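Local atomic coordinates of DNA mismatch repair protein MutS (Thermus aquaticus, PDB entry 1EWQ), a protein that binds mismatched DNA in DNA mismatch repair, where it probably carries out the recognition step, and has a weak ATPase activity. Residues P28-L33 and R91-D96; R49-L54 and P69-P74; L580-N585 and F693-F698. All coordinates share one frame; numbering follows the deposited sequence.

Contact 1. Residues P28-L33 and R91-D96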
loop_
_atom_site.group_PDB
_atom_site.type_symbol
_atom_site.label_atom_id
_atom_site.label_comp_id
_atom_site.label_asym_id
_atom_site.label_seq_id
_atom_site.Cartn_x
_atom_site.Cartn_y
_atom_site.Cartn_z
ATOM N N PRO C 28 22.476 16.230 -5.545
ATOM C CA PRO C 28 22.179 15.131 -6.468
ATOM C C PRO C 28 21.160 14.089 -6.015
ATOM O O PRO C 28 20.417 13.551 -6.834
ATOM C CB PRO C 28 23.552 14.507 -6.697
ATOM C CG PRO C 28 24.453 15.688 -6.628
ATOM C CD PRO C 28 23.934 16.419 -5.426
ATOM N N ASP C 29 21.123 13.793 -4.720
ATOM C CA ASP C 29 20.199 12.781 -4.223
ATOM C C ASP C 29 18.959 13.334 -3.537
ATOM O O ASP C 29 18.279 12.620 -2.798
ATOM C CB ASP C 29 20.932 11.836 -3.276
ATOM C CG ASP C 29 22.166 11.222 -3.915
ATOM O OD1 ASP C 29 22.032 10.584 -4.989
ATOM O OD2 ASP C 29 23.269 11.380 -3.339
ATOM N N TYR C 30 18.666 14.604 -3.790
ATOM C CA TYR C 30 17.493 15.241 -3.204
ATOM C C TYR C 30 16.630 15.818 -4.308
ATOM O O TYR C 30 17.130 16.134 -5.391
ATOM C CB TYR C 30 17.893 16.392 -2.273
ATOM C CG TYR C 30 18.717 15.992 -1.075
ATOM C CD1 TYR C 30 20.031 15.547 -1.220
ATOM C CD2 TYR C 30 18.181 16.055 0.207
ATOM C CE1 TYR C 30 20.785 15.174 -0.116
ATOM C CE2 TYR C 30 18.927 15.684 1.314
ATOM C CZ TYR C 30 20.223 15.245 1.144
ATOM O OH TYR C 30 20.955 14.868 2.237
ATOM N N LEU C 31 15.333 15.938 -4.046
ATOM C CA LEU C 31 14.443 16.548 -5.017
ATOM C C LEU C 31 14.422 17.992 -4.559
ATOM O O LEU C 31 13.960 18.293 -3.456
ATOM C CB LEU C 31 13.036 15.957 -4.958
ATOM C CG LEU C 31 12.082 16.586 -5.981
ATOM C CD1 LEU C 31 12.673 16.442 -7.378
ATOM C CD2 LEU C 31 10.720 15.924 -5.911
ATOM N N LEU C 32 14.943 18.878 -5.399
ATOM C CA LEU C 32 15.012 20.291 -5.067
ATOM C C LEU C 32 13.723 21.050 -5.361
ATOM O O LEU C 32 13.193 20.994 -6.474
ATOM C CB LEU C 32 16.183 20.931 -5.814
ATOM C CG LEU C 32 16.599 22.336 -5.373
ATOM C CD1 LEU C 32 18.106 22.457 -5.454
ATOM C CD2 LEU C 32 15.912 23.380 -6.229
ATOM N N LEU C 33 13.221 21.742 -4.341
ATOM C CA LEU C 33 12.010 22.545 -4.446
ATOM C C LEU C 33 12.497 23.982 -4.463
ATOM O O LEU C 33 12.896 24.533 -3.437
ATOM C CB LEU C 33 11.087 22.283 -3.253
ATOM C CG LEU C 33 10.585 20.831 -3.193
ATOM C CD1 LEU C 33 9.702 20.624 -1.974
ATOM C CD2 LEU C 33 9.811 20.501 -4.462
ATOM N N ARG C 91 13.847 12.584 -0.877
ATOM C CA ARG C 91 14.590 13.383 0.096
ATOM C C ARG C 91 14.341 14.777 -0.485
ATOM O O ARG C 91 14.313 14.929 -1.699
ATOM C CB ARG C 91 16.094 13.092 0.071
ATOM C CG ARG C 91 16.537 11.761 0.674
ATOM C CD ARG C 91 18.043 11.793 0.917
ATOM N NE ARG C 91 18.636 10.475 1.103
ATOM C CZ ARG C 91 18.811 9.586 0.128
ATOM N NH1 ARG C 91 18.439 9.873 -1.113
ATOM N NH2 ARG C 91 19.367 8.409 0.392
ATOM N N LEU C 92 14.163 15.794 0.348
ATOM C CA LEU C 92 13.887 17.120 -0.191
ATOM C C LEU C 92 14.863 18.225 0.197
ATOM O O LEU C 92 15.179 18.413 1.370
ATOM C CB LEU C 92 12.480 17.559 0.211
ATOM C CG LEU C 92 11.361 16.530 0.053
ATOM C CD1 LEU C 92 10.096 17.065 0.698
ATOM C CD2 LEU C 92 11.154 16.217 -1.412
ATOM N N ALA C 93 15.332 18.956 -0.805
ATOM C CA ALA C 93 16.228 20.086 -0.586
ATOM C C ALA C 93 15.350 21.310 -0.826
ATOM O O ALA C 93 14.848 21.516 -1.930
ATOM C CB ALA C 93 17.383 20.057 -1.573
ATOM N N VAL C 94 15.151 22.102 0.220
ATOM C CA VAL C 94 14.306 23.284 0.147
ATOM C C VAL C 94 15.106 24.548 -0.104
ATOM O O VAL C 94 15.909 24.967 0.730
ATOM C CB VAL C 94 13.492 23.456 1.449
ATOM C CG1 VAL C 94 12.730 24.775 1.433
ATOM C CG2 VAL C 94 12.524 22.296 1.594
ATOM N N ALA C 95 14.885 25.148 -1.266
ATOM C CA ALA C 95 15.566 26.376 -1.627
ATOM C C ALA C 95 14.552 27.506 -1.545
ATOM O O ALA C 95 13.578 27.531 -2.298
ATOM C CB ALA C 95 16.123 26.269 -3.027
ATOM N N ASP C 96 14.767 28.432 -0.616
ATOM C CA ASP C 96 13.858 29.562 -0.453
ATOM C C ASP C 96 14.496 30.875 -0.883
ATOM O O ASP C 96 15.683 30.936 -1.210
ATOM C CB ASP C 96 13.420 29.706 1.010
ATOM C CG ASP C 96 12.646 28.506 1.516
ATOM O OD1 ASP C 96 11.749 28.032 0.793
ATOM O OD2 ASP C 96 12.928 28.052 2.644
#
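Leu31, Leu32 and Leu33 run beside Leu92, Ala93 and Val94 as neighbouring parallel strands, their short axes 4.7 Å apart at closest and 23° from parallel. The evidence for the pairing is an alternating ladder. Leu31 N donates to Arg91 O at 2.8 Å, Ala93 N to Leu31 O, Leu33 N to Ala93 O, and Ala95 N to Leu33 O. The carbonyls of Arg91, Leu31 and Ala93 also receive a CA-H from Tyr30, Leu92 and Leu32, in that order.

Ahead of the ladder a side chain extends the polar contact. Arg91 NH1 gives a hydrogen bond to Asp29 O (3.2 Å, 141° at the hydrogen) that lies in the carbonyl plane, on a lone pair. The chain of Arg91 is extended from CG to NE, and on the way its CD passes over one face of the Tyr30 ring, 4.2 Å from the centroid and displaced toward the rim, a CH-pi contact. Ring and guanidinium planes stand 50° apart. Arg91 NE is hydrogen-bonded to Ser203 OG, and NH2 makes a weak bond to Leu202 O.

Leu32 and Ala93 share one sheet face; Leu31, Leu33, Leu92 and Val94 share the other, where Leu92 CD2 lies 4.0 Å from Leu31 CB. Tyr30 CB meets Ala93 CB at 3.8 Å, and Leu32 CD2 reaches Ala95 CB at 4.3 Å.

Both strands belong to the mixed sheet of MutS domain I. Helix 15-26 covers Leu32 and Ala95, helix 78-87 covers Leu33, Leu92 and Val94, and strands 39-43 and 110-116 flank the pair.

Contact 2. Residues R49-L54 and P69-P74. With nucleotides of chain A.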
loop_
_atom_site.group_PDB
_atom_site.type_symbol
_atom_site.label_atom_id
_atom_site.label_comp_id
_atom_site.label_asym_id
_atom_site.label_seq_id
_atom_site.Cartn_x
_atom_site.Cartn_y
_atom_site.Cartn_z
ATOM N N ARG C 49 9.120 14.601 -12.614
ATOM C CA ARG C 49 9.053 13.781 -11.411
ATOM C C ARG C 49 7.979 14.327 -10.475
ATOM O O ARG C 49 7.036 13.622 -10.116
ATOM C CB ARG C 49 10.391 13.810 -10.678
ATOM C CG ARG C 49 11.531 13.096 -11.375
ATOM C CD ARG C 49 12.819 13.306 -10.594
ATOM N NE ARG C 49 13.889 12.409 -11.019
ATOM C CZ ARG C 49 13.867 11.090 -10.855
ATOM N NH1 ARG C 49 12.822 10.509 -10.270
ATOM N NH2 ARG C 49 14.890 10.350 -11.275
ATOM N N LEU C 50 8.139 15.593 -10.091
ATOM C CA LEU C 50 7.214 16.270 -9.185
ATOM C C LEU C 50 5.762 16.160 -9.633
ATOM O O LEU C 50 4.888 15.806 -8.842
ATOM C CB LEU C 50 7.584 17.754 -9.060
ATOM C CG LEU C 50 6.798 18.578 -8.032
ATOM C CD1 LEU C 50 7.198 18.166 -6.618
ATOM C CD2 LEU C 50 7.068 20.057 -8.242
ATOM N N ALA C 51 5.517 16.472 -10.904
ATOM C CA ALA C 51 4.181 16.430 -11.481
ATOM C C ALA C 51 3.503 15.077 -11.321
ATOM O O ALA C 51 2.365 15.002 -10.860
ATOM C CB ALA C 51 4.241 16.809 -12.960
ATOM N N ARG C 52 4.191 14.004 -11.697
ATOM C CA ARG C 52 3.585 12.686 -11.578
ATOM C C ARG C 52 3.531 12.207 -10.132
ATOM O O ARG C 52 2.543 11.601 -9.709
ATOM C CB ARG C 52 4.325 11.661 -12.443
ATOM C CG ARG C 52 5.590 11.087 -11.857
ATOM C CD ARG C 52 6.041 9.898 -12.702
ATOM N NE ARG C 52 6.343 10.287 -14.078
ATOM C CZ ARG C 52 7.506 10.802 -14.476
ATOM N NH1 ARG C 52 8.490 10.987 -13.599
ATOM N NH2 ARG C 52 7.686 11.140 -15.750
ATOM N N ALA C 53 4.588 12.488 -9.376
ATOM C CA ALA C 53 4.644 12.086 -7.977
ATOM C C ALA C 53 3.439 12.604 -7.199
ATOM O O ALA C 53 2.884 11.895 -6.362
ATOM C CB ALA C 53 5.928 12.595 -7.341
ATOM N N LEU C 54 3.030 13.836 -7.484
ATOM C CA LEU C 54 1.903 14.442 -6.791
ATOM C C LEU C 54 0.680 14.618 -7.681
ATOM O O LEU C 54 -0.324 15.193 -7.261
ATOM C CB LEU C 54 2.319 15.797 -6.215
ATOM C CG LEU C 54 3.505 15.763 -5.249
ATOM C CD1 LEU C 54 3.870 17.185 -4.850
ATOM C CD2 LEU C 54 3.154 14.919 -4.022
ATOM N N PRO C 69 10.184 21.993 -19.078
ATOM C CA PRO C 69 9.039 21.532 -18.292
ATOM C C PRO C 69 9.007 22.233 -16.927
ATOM O O PRO C 69 10.057 22.560 -16.366
ATOM C CB PRO C 69 9.293 20.032 -18.175
ATOM C CG PRO C 69 9.987 19.717 -19.466
ATOM C CD PRO C 69 10.966 20.854 -19.589
HETATM N N MSE C 70 7.807 22.462 -16.398
HETATM C CA MSE C 70 7.655 23.128 -15.110
HETATM C C MSE C 70 6.506 22.570 -14.282
HETATM O O MSE C 70 5.415 22.347 -14.790
HETATM C CB MSE C 70 7.429 24.632 -15.308
HETATM C CG MSE C 70 7.197 25.387 -14.002
HETATM SE SE MSE C 70 6.865 27.271 -14.232
HETATM C CE MSE C 70 4.941 27.211 -14.300
ATOM N N ALA C 71 6.769 22.341 -13.002
ATOM C CA ALA C 71 5.760 21.845 -12.070
ATOM C C ALA C 71 5.977 22.599 -10.761
ATOM O O ALA C 71 7.110 22.900 -10.401
ATOM C CB ALA C 71 5.921 20.359 -11.859
ATOM N N GLY C 72 4.904 22.921 -10.055
ATOM C CA GLY C 72 5.076 23.651 -8.814
ATOM C C GLY C 72 3.922 23.511 -7.852
ATOM O O GLY C 72 2.835 23.087 -8.232
ATOM N N ILE C 73 4.164 23.881 -6.599
ATOM C CA ILE C 73 3.152 23.800 -5.562
ATOM C C ILE C 73 3.163 25.081 -4.743
ATOM O O ILE C 73 4.216 25.679 -4.530
ATOM C CB ILE C 73 3.426 22.612 -4.619
ATOM C CG1 ILE C 73 4.811 22.774 -3.978
ATOM C CG2 ILE C 73 3.320 21.298 -5.395
ATOM C CD1 ILE C 73 5.161 21.709 -2.963
ATOM N N PRO C 74 1.988 25.525 -4.277
ATOM C CA PRO C 74 1.921 26.752 -3.475
ATOM C C PRO C 74 2.588 26.577 -2.112
ATOM O O PRO C 74 2.417 25.541 -1.463
ATOM C CB PRO C 74 0.422 27.007 -3.365
ATOM C CG PRO C 74 -0.162 25.636 -3.428
ATOM C CD PRO C 74 0.641 24.986 -4.526
ATOM P P DT A 13 -0.892 26.459 -15.617
ATOM O OP1 DT A 13 -1.186 25.510 -16.722
ATOM O OP2 DT A 13 -1.805 27.604 -15.365
ATOM O "O5'" DT A 13 -0.742 25.638 -14.272
ATOM C "C5'" DT A 13 0.282 26.026 -13.385
ATOM C "C4'" DT A 13 0.716 24.877 -12.517
ATOM O "O4'" DT A 13 2.006 25.271 -12.021
ATOM C "C3'" DT A 13 -0.176 24.687 -11.296
ATOM O "O3'" DT A 13 -0.226 23.314 -10.889
ATOM C "C2'" DT A 13 0.449 25.597 -10.253
ATOM C "C1'" DT A 13 1.909 25.739 -10.688
ATOM N N1 DT A 13 2.422 27.127 -10.675
ATOM C C2 DT A 13 3.782 27.308 -10.574
ATOM O O2 DT A 13 4.576 26.383 -10.531
ATOM N N3 DT A 13 4.183 28.618 -10.528
ATOM C C4 DT A 13 3.382 29.739 -10.580
ATOM O O4 DT A 13 3.886 30.851 -10.497
ATOM C C5 DT A 13 1.969 29.481 -10.720
ATOM C C7 DT A 13 1.026 30.637 -10.827
ATOM C C6 DT A 13 1.563 28.204 -10.754
#
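Leu50, Ala51 and Leu54 of helix 44-54 pack on Ala71 and Ile73 of strand 67-74, a helix-on-sheet contact in the mixed alpha/beta fold of MutS domain I. The short axes are 7.7 Å apart and 51° from parallel. No hydrogen bond joins the segments; the contact is van der Waals packing, partly of side chains on backbone.

Leu50 holds CG anti to its backbone N (chi1 -174°), and its CD2 methyl rests 3.8 Å from Ala71 CB and 3.6 Å from Ala71 O. The small Ala71 is consistent with the close approach of the helix: its CB also lies 4.1 Å from Ala51 CB. One turn on, Leu54 and Ile73 cross at about a right angle, CD1 of Leu54 meeting CG2 of Ile73 at 4.2 Å. Tyr81 of helix 78-87 touches both residues.

The strand turns Met70, a selenomethionine, away from the helix, and its side chain reaches the bound DNA. The chain is extended up to SE and then bends (chi3 93°), which sets CE 3.9 Å from O2 of DT13 of chain A. Gly72 borders the same base, where a CB would collide with O2; Gly72 CA approaches O2 of DT13 of chain A to 3.3 Å.

Contact 3. Residues L580-N585 and F693-F698. With SO4 (sulfate ion), chain F.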
loop_
_atom_site.group_PDB
_atom_site.type_symbol
_atom_site.label_atom_id
_atom_site.label_comp_id
_atom_site.label_asym_id
_atom_site.label_seq_id
_atom_site.Cartn_x
_atom_site.Cartn_y
_atom_site.Cartn_z
ATOM N N LEU C 580 9.013 -29.038 29.735
ATOM C CA LEU C 580 8.495 -29.537 28.470
ATOM C C LEU C 580 6.984 -29.488 28.533
ATOM O O LEU C 580 6.392 -29.839 29.562
ATOM C CB LEU C 580 8.937 -30.977 28.234
ATOM C CG LEU C 580 10.438 -31.242 28.137
ATOM C CD1 LEU C 580 10.665 -32.736 28.201
ATOM C CD2 LEU C 580 10.998 -30.657 26.836
ATOM N N ILE C 581 6.368 -29.047 27.438
ATOM C CA ILE C 581 4.918 -28.961 27.358
ATOM C C ILE C 581 4.432 -29.761 26.159
ATOM O O ILE C 581 4.548 -29.322 25.016
ATOM C CB ILE C 581 4.446 -27.501 27.208
ATOM C CG1 ILE C 581 4.983 -26.671 28.372
ATOM C CG2 ILE C 581 2.935 -27.447 27.160
ATOM C CD1 ILE C 581 4.662 -25.198 28.296
ATOM N N THR C 582 3.898 -30.943 26.434
ATOM C CA THR C 582 3.390 -31.820 25.390
ATOM C C THR C 582 1.896 -31.579 25.179
ATOM O O THR C 582 1.275 -30.819 25.910
ATOM C CB THR C 582 3.652 -33.311 25.751
ATOM O OG1 THR C 582 3.380 -33.525 27.143
ATOM C CG2 THR C 582 5.095 -33.679 25.465
ATOM N N GLY C 583 1.329 -32.223 24.168
ATOM C CA GLY C 583 -0.080 -32.048 23.880
ATOM C C GLY C 583 -0.255 -31.532 22.462
ATOM O O GLY C 583 0.713 -31.095 21.840
ATOM N N PRO C 584 -1.483 -31.551 21.929
ATOM C CA PRO C 584 -1.761 -31.085 20.571
ATOM C C PRO C 584 -1.710 -29.586 20.409
ATOM O O PRO C 584 -1.736 -28.838 21.383
ATOM C CB PRO C 584 -3.162 -31.612 20.320
ATOM C CG PRO C 584 -3.792 -31.423 21.661
ATOM C CD PRO C 584 -2.730 -31.959 22.602
ATOM N N ASN C 585 -1.634 -29.156 19.160
ATOM C CA ASN C 585 -1.641 -27.742 18.838
ATOM C C ASN C 585 -3.109 -27.297 18.938
ATOM O O ASN C 585 -4.003 -28.129 19.097
ATOM C CB ASN C 585 -1.110 -27.534 17.420
ATOM C CG ASN C 585 0.349 -27.917 17.287
ATOM O OD1 ASN C 585 1.226 -27.256 17.849
ATOM N ND2 ASN C 585 0.617 -28.986 16.546
ATOM N N PHE C 693 9.621 -25.490 26.675
ATOM C CA PHE C 693 9.798 -26.164 25.401
ATOM C C PHE C 693 8.538 -26.911 25.005
ATOM O O PHE C 693 8.283 -28.001 25.516
ATOM C CB PHE C 693 10.984 -27.136 25.524
ATOM C CG PHE C 693 11.409 -27.783 24.230
ATOM C CD1 PHE C 693 12.638 -28.447 24.157
ATOM C CD2 PHE C 693 10.600 -27.746 23.091
ATOM C CE1 PHE C 693 13.057 -29.056 22.978
ATOM C CE2 PHE C 693 11.010 -28.359 21.899
ATOM C CZ PHE C 693 12.241 -29.013 21.846
ATOM N N ALA C 694 7.755 -26.308 24.107
ATOM C CA ALA C 694 6.530 -26.918 23.599
ATOM C C ALA C 694 6.951 -27.904 22.518
ATOM O O ALA C 694 7.668 -27.534 21.579
ATOM C CB ALA C 694 5.617 -25.854 23.000
ATOM N N THR C 695 6.501 -29.148 22.632
ATOM C CA THR C 695 6.879 -30.170 21.655
ATOM C C THR C 695 5.858 -31.297 21.600
ATOM O O THR C 695 4.971 -31.376 22.447
ATOM C CB THR C 695 8.266 -30.777 22.011
ATOM O OG1 THR C 695 8.651 -31.748 21.027
ATOM C CG2 THR C 695 8.216 -31.443 23.375
ATOM N N HIS C 696 5.982 -32.159 20.593
ATOM C CA HIS C 696 5.096 -33.311 20.448
ATOM C C HIS C 696 5.872 -34.565 20.811
ATOM O O HIS C 696 5.292 -35.630 20.983
ATOM C CB HIS C 696 4.604 -33.450 19.008
ATOM C CG HIS C 696 3.674 -32.361 18.587
ATOM N ND1 HIS C 696 2.480 -32.119 19.230
ATOM C CD2 HIS C 696 3.781 -31.420 17.618
ATOM C CE1 HIS C 696 1.892 -31.072 18.678
ATOM N NE2 HIS C 696 2.661 -30.630 17.699
ATOM N N TYR C 697 7.190 -34.437 20.916
ATOM C CA TYR C 697 8.033 -35.583 21.239
ATOM C C TYR C 697 7.805 -36.138 22.640
ATOM O O TYR C 697 8.252 -35.552 23.633
ATOM C CB TYR C 697 9.504 -35.202 21.081
ATOM C CG TYR C 697 9.923 -34.938 19.648
ATOM C CD1 TYR C 697 10.966 -34.065 19.365
ATOM C CD2 TYR C 697 9.319 -35.615 18.584
ATOM C CE1 TYR C 697 11.407 -33.875 18.069
ATOM C CE2 TYR C 697 9.755 -35.433 17.274
ATOM C CZ TYR C 697 10.801 -34.563 17.025
ATOM O OH TYR C 697 11.265 -34.375 15.742
ATOM N N PHE C 698 7.094 -37.257 22.727
ATOM C CA PHE C 698 6.870 -37.879 24.028
ATOM C C PHE C 698 8.237 -38.362 24.506
ATOM O O PHE C 698 8.499 -38.449 25.701
ATOM C CB PHE C 698 5.928 -39.088 23.928
ATOM C CG PHE C 698 4.475 -38.730 23.782
ATOM C CD1 PHE C 698 3.936 -38.424 22.532
ATOM C CD2 PHE C 698 3.635 -38.720 24.898
ATOM C CE1 PHE C 698 2.584 -38.118 22.387
ATOM C CE2 PHE C 698 2.276 -38.412 24.763
ATOM C CZ PHE C 698 1.751 -38.112 23.502
HETATM S S SO4 F . -0.041 -34.895 19.559
HETATM O O1 SO4 F . 0.165 -36.285 19.113
HETATM O O2 SO4 F . -1.287 -34.789 20.337
HETATM O O3 SO4 F . 1.105 -34.496 20.388
HETATM O O4 SO4 F . -0.128 -34.022 18.376
HETATM O O HOH W 1 2.586 -34.416 22.582
#
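The His696 ring, in the loop after strand 690-694, turns its edge to the predicted ATP-binding loop that follows strand 578-582, the Walker A (P-loop) region of MutS domain V. Its contacts gather mostly round that edge: sulfate O3, Pro584 CA and Asn585 CG lie near the ring plane. His696 ND1 donates to sulfate O3 at 3.0 Å, a bent bond of 140° at the hydrogen. The Asn585 amide crosses the imidazole with the two planes 82° apart, and its CG lies 3.6 Å from His696 NE2. An alanine here would remove the imidazole, and would probably leave sulfate O3 without its ND1 donor and the Asn585 side chain without the ring edge it packs on.

The Phe693 ring is met obliquely by CD2 of Leu580, 3.8 Å from Phe693 CD1; the two side chains lie side by side, pointing the same way.

Before the loops, strands 578-582 and 690-694 pair in parallel, Leu580 with Phe693 and Ile581 with Ala694. Ile581 N donates to Phe693 O (2.9 Å) and Thr695 N to Ile581 O (3.1 Å). Past these bridges the chains diverge, Thr695 OG1 accepting from Tyr697 N to make an ST turn. Gly583 has a positive phi (122°) at which a CB would jam against the preceding carbonyl oxygen, so the backbone here calls for glycine.

The sulfate, probably from the crystallisation liquor, is also bound by Tyr737 and by Thr668 and Ser669 of the second subunit, placing the site at the subunit interface. One water ties both loops to it, with a weak bond to His696 O, accepting from Gly583 N at 3.0 Å and donating to sulfate O3 at 2.6 Å.

How the contacts relate
From the N terminus, residues 28-33 open contact 1, which residues 91-96 close 58 residues later. Contact 2 opens and closes within that interval, joining 49-54 to 69-74, so the two are nested. They meet directly: Leu50 CD1 lies 4.1 Å from Leu33 CD2 and 4.2 Å from Leu31 CD2. Contact 1 joins strands 31-36 and 92-97, and contact 2 sets helix 44-54 on strand 67-74 of the same sheet. Contact 3 follows in series in MutS domain V, joining strands 578-582 and 690-694 and the loops after them across a 108-residue separation. Its centre is about 58 Å from that of contact 1 and about 60 Å from that of contact 2.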